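Local atomic coordinates of ribosomal RNA small subunit methyltransferase D (Haemophilus influenzae, PDB entry 2IFT), a protein that probably transfers a methyl group from S-adenosyl-L-methionine to the exocyclic N2 of one guanine in the 16S ribosomal RNA of the assembled small subunit. Residues A[145-149]-A[150-154]; A[113-116]-A[117-120]. All coordinates share one frame; numbering follows the deposited sequence.

Interaction 1 of 2, residues A[145-149]-A[150-154]; sequences SLLCE and NNWLK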
loop_
_atom_site.group_PDB
_atom_site.type_symbol
_atom_site.label_atom_id
_atom_site.label_comp_id
_atom_site.label_asym_id
_atom_site.label_seq_id
_atom_site.Cartn_x
_atom_site.Cartn_y
_atom_site.Cartn_z
ATOM N N SER A 145 -1.303 -13.960 2.068
ATOM C CA SER A 145 -1.088 -15.274 1.503
ATOM C C SER A 145 -0.794 -15.212 0.008
ATOM O O SER A 145 0.143 -15.839 -0.466
ATOM C CB SER A 145 -2.313 -16.154 1.757
ATOM O OG SER A 145 -2.363 -17.213 0.815
ATOM N N LEU A 146 -1.586 -14.447 -0.731
ATOM C CA LEU A 146 -1.390 -14.328 -2.172
ATOM C C LEU A 146 -0.072 -13.636 -2.544
ATOM O O LEU A 146 0.619 -14.062 -3.469
ATOM C CB LEU A 146 -2.577 -13.592 -2.781
ATOM C CG LEU A 146 -3.923 -14.316 -2.599
ATOM C CD1 LEU A 146 -5.073 -13.407 -3.027
ATOM C CD2 LEU A 146 -3.926 -15.615 -3.413
ATOM N N LEU A 147 0.276 -12.566 -1.837
ATOM C CA LEU A 147 1.535 -11.879 -2.108
ATOM C C LEU A 147 2.665 -12.897 -2.065
ATOM O O LEU A 147 3.490 -12.961 -2.973
ATOM C CB LEU A 147 1.800 -10.792 -1.061
ATOM C CG LEU A 147 1.038 -9.473 -1.207
ATOM C CD1 LEU A 147 1.304 -8.606 0.007
ATOM C CD2 LEU A 147 1.470 -8.759 -2.485
ATOM N N CYS A 148 2.687 -13.696 -0.999
ATOM C CA CYS A 148 3.716 -14.725 -0.813
ATOM C C CYS A 148 3.618 -15.856 -1.820
ATOM O O CYS A 148 4.610 -16.265 -2.420
ATOM C CB CYS A 148 3.616 -15.329 0.587
ATOM S SG CYS A 148 4.514 -14.432 1.862
ATOM N N GLU A 149 2.408 -16.367 -1.982
ATOM C CA GLU A 149 2.153 -17.470 -2.887
ATOM C C GLU A 149 2.510 -17.186 -4.329
ATOM O O GLU A 149 3.116 -18.012 -4.991
ATOM C CB GLU A 149 0.678 -17.845 -2.818
ATOM C CG GLU A 149 0.410 -19.311 -2.562
ATOM C CD GLU A 149 -0.947 -19.528 -1.913
ATOM O OE1 GLU A 149 -1.976 -19.185 -2.545
ATOM O OE2 GLU A 149 -0.983 -20.034 -0.765
ATOM N N ASN A 150 2.157 -16.000 -4.813
ATOM C CA ASN A 150 2.389 -15.695 -6.209
ATOM C C ASN A 150 3.544 -14.808 -6.644
ATOM O O ASN A 150 3.440 -14.092 -7.636
ATOM C CB ASN A 150 1.068 -15.228 -6.829
ATOM C CG ASN A 150 -0.031 -16.284 -6.700
ATOM O OD1 ASN A 150 0.156 -17.434 -7.093
ATOM N ND2 ASN A 150 -1.174 -15.899 -6.143
ATOM N N ASN A 151 4.644 -14.859 -5.899
ATOM C CA ASN A 151 5.866 -14.163 -6.291
ATOM C C ASN A 151 5.696 -12.674 -6.608
ATOM O O ASN A 151 6.193 -12.199 -7.625
ATOM C CB ASN A 151 6.421 -14.907 -7.520
ATOM C CG ASN A 151 7.876 -14.587 -7.816
ATOM O OD1 ASN A 151 8.694 -14.477 -6.909
ATOM N ND2 ASN A 151 8.209 -14.468 -9.100
ATOM N N TRP A 152 5.017 -11.937 -5.737
ATOM C CA TRP A 152 4.778 -10.517 -5.974
ATOM C C TRP A 152 5.811 -9.604 -5.354
ATOM O O TRP A 152 6.074 -8.510 -5.861
ATOM C CB TRP A 152 3.423 -10.099 -5.411
ATOM C CG TRP A 152 2.271 -10.596 -6.174
ATOM C CD1 TRP A 152 1.522 -11.695 -5.898
ATOM C CD2 TRP A 152 1.740 -10.030 -7.377
ATOM N NE1 TRP A 152 0.553 -11.854 -6.855
ATOM C CE2 TRP A 152 0.664 -10.846 -7.774
ATOM C CE3 TRP A 152 2.076 -8.911 -8.156
ATOM C CZ2 TRP A 152 -0.090 -10.582 -8.923
ATOM C CZ3 TRP A 152 1.325 -8.645 -9.306
ATOM C CH2 TRP A 152 0.254 -9.479 -9.675
ATOM N N LEU A 153 6.384 -10.065 -4.249
ATOM C CA LEU A 153 7.337 -9.286 -3.492
ATOM C C LEU A 153 8.784 -9.427 -3.848
ATOM O O LEU A 153 9.305 -10.523 -4.027
ATOM C CB LEU A 153 7.177 -9.587 -2.012
ATOM C CG LEU A 153 5.772 -9.277 -1.499
ATOM C CD1 LEU A 153 5.681 -9.735 -0.067
ATOM C CD2 LEU A 153 5.464 -7.780 -1.622
ATOM N N LYS A 154 9.434 -8.280 -3.921
ATOM C CA LYS A 154 10.841 -8.229 -4.216
ATOM C C LYS A 154 11.543 -8.380 -2.876
ATOM O O LYS A 154 10.973 -8.072 -1.817
ATOM C CB LYS A 154 11.142 -6.901 -4.876
ATOM C CG LYS A 154 10.313 -6.732 -6.134
ATOM C CD LYS A 154 10.548 -5.407 -6.799
ATOM C CE LYS A 154 12.015 -5.096 -6.888
ATOM N NZ LYS A 154 12.237 -4.061 -7.916
HETATM O O HOH W 1 6.530 -12.488 -3.197
#
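Leu147 and Trp152, five residues apart, close the C-terminal end of helix 139-149. The last regular helical bond runs from Asn150 N to Leu146 O (2.8 Å) and is nearly straight, at 165°. Asn151 then takes a left-handed backbone conformation, which turns the chain back so that Trp152 N reaches Leu147 O at 3.3 Å. Though weak, this is the 6→1 bond of a Schellman-like C-cap; the companion 5→2 bond is not formed. A water donates to Leu147 O (3.1 Å) and accepts from Leu153 N, 2.6 Å away, linking this carbonyl to strand 153-154.

Among the apolar contacts, Leu147 CD2 packs against Trp152 CB at 3.8 Å, the two side chains crossing at about a right angle, while the CB of Leu147 meets Leu153 CD1 at 4.1 Å. With CG anti to its carbonyl carbon (chi1 -72°), Trp152 brings the pyrrole side of its indole to the helix end, where the oxygens of Leu146 and Leu147 lie at the ring edge, in its plane; Trp152 CD1 comes within 3.5 Å of Leu146 O. Asn150 runs alongside Leu146, Asn150 ND2 lying 3.9 Å from Leu146 CD2.

The polar ends of Asn150 and Trp152 look elsewhere: ND2 and NE1 both donate to Leu117 O. Leu147 O, whose helical partner would have been Asn151 N, is thus met by a weak bond from a turned-back amide and by a water. The indole C-H edge probably adds a weak electrostatic contact to Leu146 O, which Asn150 N already holds, while Leu147 and Leu153 pack between the helix end and Val129 of strand 126-131.

Interaction 2 of 2, residues A[113-116]-A[117-120]; sequences SLDF and LKQP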
loop_
_atom_site.group_PDB
_atom_site.type_symbol
_atom_site.label_atom_id
_atom_site.label_comp_id
_atom_site.label_asym_id
_atom_site.label_seq_id
_atom_site.Cartn_x
_atom_site.Cartn_y
_atom_site.Cartn_z
ATOM N N SER A 113 -7.888 -6.619 -4.932
ATOM C CA SER A 113 -6.583 -7.249 -4.794
ATOM C C SER A 113 -6.730 -8.734 -4.496
ATOM O O SER A 113 -5.827 -9.524 -4.770
ATOM C CB SER A 113 -5.781 -6.579 -3.682
ATOM O OG SER A 113 -5.037 -5.490 -4.197
ATOM N N LEU A 114 -7.870 -9.116 -3.937
ATOM C CA LEU A 114 -8.099 -10.517 -3.615
ATOM C C LEU A 114 -8.068 -11.382 -4.869
ATOM O O LEU A 114 -7.722 -12.561 -4.802
ATOM C CB LEU A 114 -9.440 -10.678 -2.890
ATOM C CG LEU A 114 -9.472 -9.959 -1.534
ATOM C CD1 LEU A 114 -10.853 -10.079 -0.906
ATOM C CD2 LEU A 114 -8.407 -10.557 -0.618
ATOM N N ASP A 115 -8.426 -10.806 -6.013
ATOM C CA ASP A 115 -8.408 -11.576 -7.250
ATOM C C ASP A 115 -7.211 -11.219 -8.109
ATOM O O ASP A 115 -6.604 -12.096 -8.723
ATOM C CB ASP A 115 -9.712 -11.389 -8.045
ATOM C CG ASP A 115 -10.886 -12.140 -7.423
ATOM O OD1 ASP A 115 -10.693 -13.301 -7.002
ATOM O OD2 ASP A 115 -11.999 -11.583 -7.359
ATOM N N PHE A 116 -6.868 -9.936 -8.148
ATOM C CA PHE A 116 -5.725 -9.477 -8.928
ATOM C C PHE A 116 -4.447 -10.231 -8.538
ATOM O O PHE A 116 -3.682 -10.657 -9.401
ATOM C CB PHE A 116 -5.517 -7.967 -8.714
ATOM C CG PHE A 116 -4.181 -7.448 -9.196
ATOM C CD1 PHE A 116 -3.159 -7.171 -8.291
ATOM C CD2 PHE A 116 -3.963 -7.186 -10.545
ATOM C CE1 PHE A 116 -1.938 -6.628 -8.723
ATOM C CE2 PHE A 116 -2.746 -6.646 -10.990
ATOM C CZ PHE A 116 -1.734 -6.366 -10.074
ATOM N N LEU A 117 -4.237 -10.387 -7.232
ATOM C CA LEU A 117 -3.056 -11.060 -6.704
ATOM C C LEU A 117 -3.025 -12.584 -6.877
ATOM O O LEU A 117 -2.049 -13.216 -6.500
ATOM C CB LEU A 117 -2.878 -10.711 -5.215
ATOM C CG LEU A 117 -2.622 -9.242 -4.835
ATOM C CD1 LEU A 117 -2.580 -9.116 -3.323
ATOM C CD2 LEU A 117 -1.305 -8.756 -5.442
ATOM N N LYS A 118 -4.077 -13.175 -7.437
ATOM C CA LYS A 118 -4.094 -14.632 -7.638
ATOM C C LYS A 118 -3.292 -15.033 -8.874
ATOM O O LYS A 118 -3.021 -16.214 -9.090
ATOM C CB LYS A 118 -5.524 -15.157 -7.793
ATOM C CG LYS A 118 -6.369 -15.093 -6.543
ATOM C CD LYS A 118 -7.786 -15.574 -6.835
ATOM C CE LYS A 118 -8.646 -15.521 -5.590
ATOM N NZ LYS A 118 -8.069 -16.388 -4.534
ATOM N N GLN A 119 -2.910 -14.047 -9.678
ATOM C CA GLN A 119 -2.137 -14.294 -10.887
ATOM C C GLN A 119 -0.641 -14.481 -10.580
ATOM O O GLN A 119 0.034 -13.530 -10.196
ATOM C CB GLN A 119 -2.345 -13.123 -11.849
ATOM C CG GLN A 119 -1.544 -13.201 -13.125
ATOM C CD GLN A 119 -1.777 -12.003 -14.009
ATOM O OE1 GLN A 119 -2.746 -11.947 -14.777
ATOM N NE2 GLN A 119 -0.895 -11.023 -13.898
ATOM N N PRO A 120 -0.111 -15.713 -10.741
ATOM C CA PRO A 120 1.304 -16.029 -10.479
ATOM C C PRO A 120 2.259 -15.174 -11.307
ATOM O O PRO A 120 2.202 -15.187 -12.531
ATOM C CB PRO A 120 1.405 -17.510 -10.848
ATOM C CG PRO A 120 0.038 -18.035 -10.519
ATOM C CD PRO A 120 -0.864 -16.940 -11.070
#
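The amide N of Lys118 donates to Asp115 O at 3.0 Å and 159°, yet it sits well above the carbonyl plane, as suits a bond reaching back only three residues. Before it, Leu117 N reaches Ser113 O (3.1 Å) in the helical manner; after it, Gln119 N makes a weak bond of 3.5 Å to Phe116 O. The short helix therefore runs out into a type I turn spanning Phe116 to Gln119.

Phe116 points its ring away from its own amide nitrogen (chi1 166°), and its CD1 meets Leu117 CD2 at 3.8 Å, the two groups slanting across each other. The CD1 branch of Leu117 instead turns back to Ser113 CB, 4.1 Å away. Asp115 and Lys118 run side by side, Asp115 OD1 lying 3.3 Å from Lys118 CE; a bend at chi4 (-60°) carries NZ off to 4.7 Å from OD1, so opposite charges are near without a salt bridge.

Leu117 and Lys118 also lean on Leu146 of helix 139-149, and Ser113 OG is tied to Gly60 O. This one-turn helix belongs to the long crossover that carries the chain from edge strand 106-109 past strands 78-82 and 56-59 to strand 126-131, as in Rossmann-like methyltransferases.

In the fold
Followed from the N terminus, the chain leaves edge strand 106-109 and meets interaction 2 first, where a short helix ends in a turn before strand 126-131. Interaction 1 comes after that strand, at the end of helix 139-149, and leads through 153-154 to strand 157-164. The two local closures are in series, neither nested nor crossed, yet their centres lie only 9 Å apart. Between them the Phe116 and Trp152 rings meet, Leu146 CD1 packs on Leu114 O, and Trp152 CZ2 packs on Gln119 O. Together they tie two successive helical connections of the seven-stranded sheet to one another, on the same side of the chain's centre.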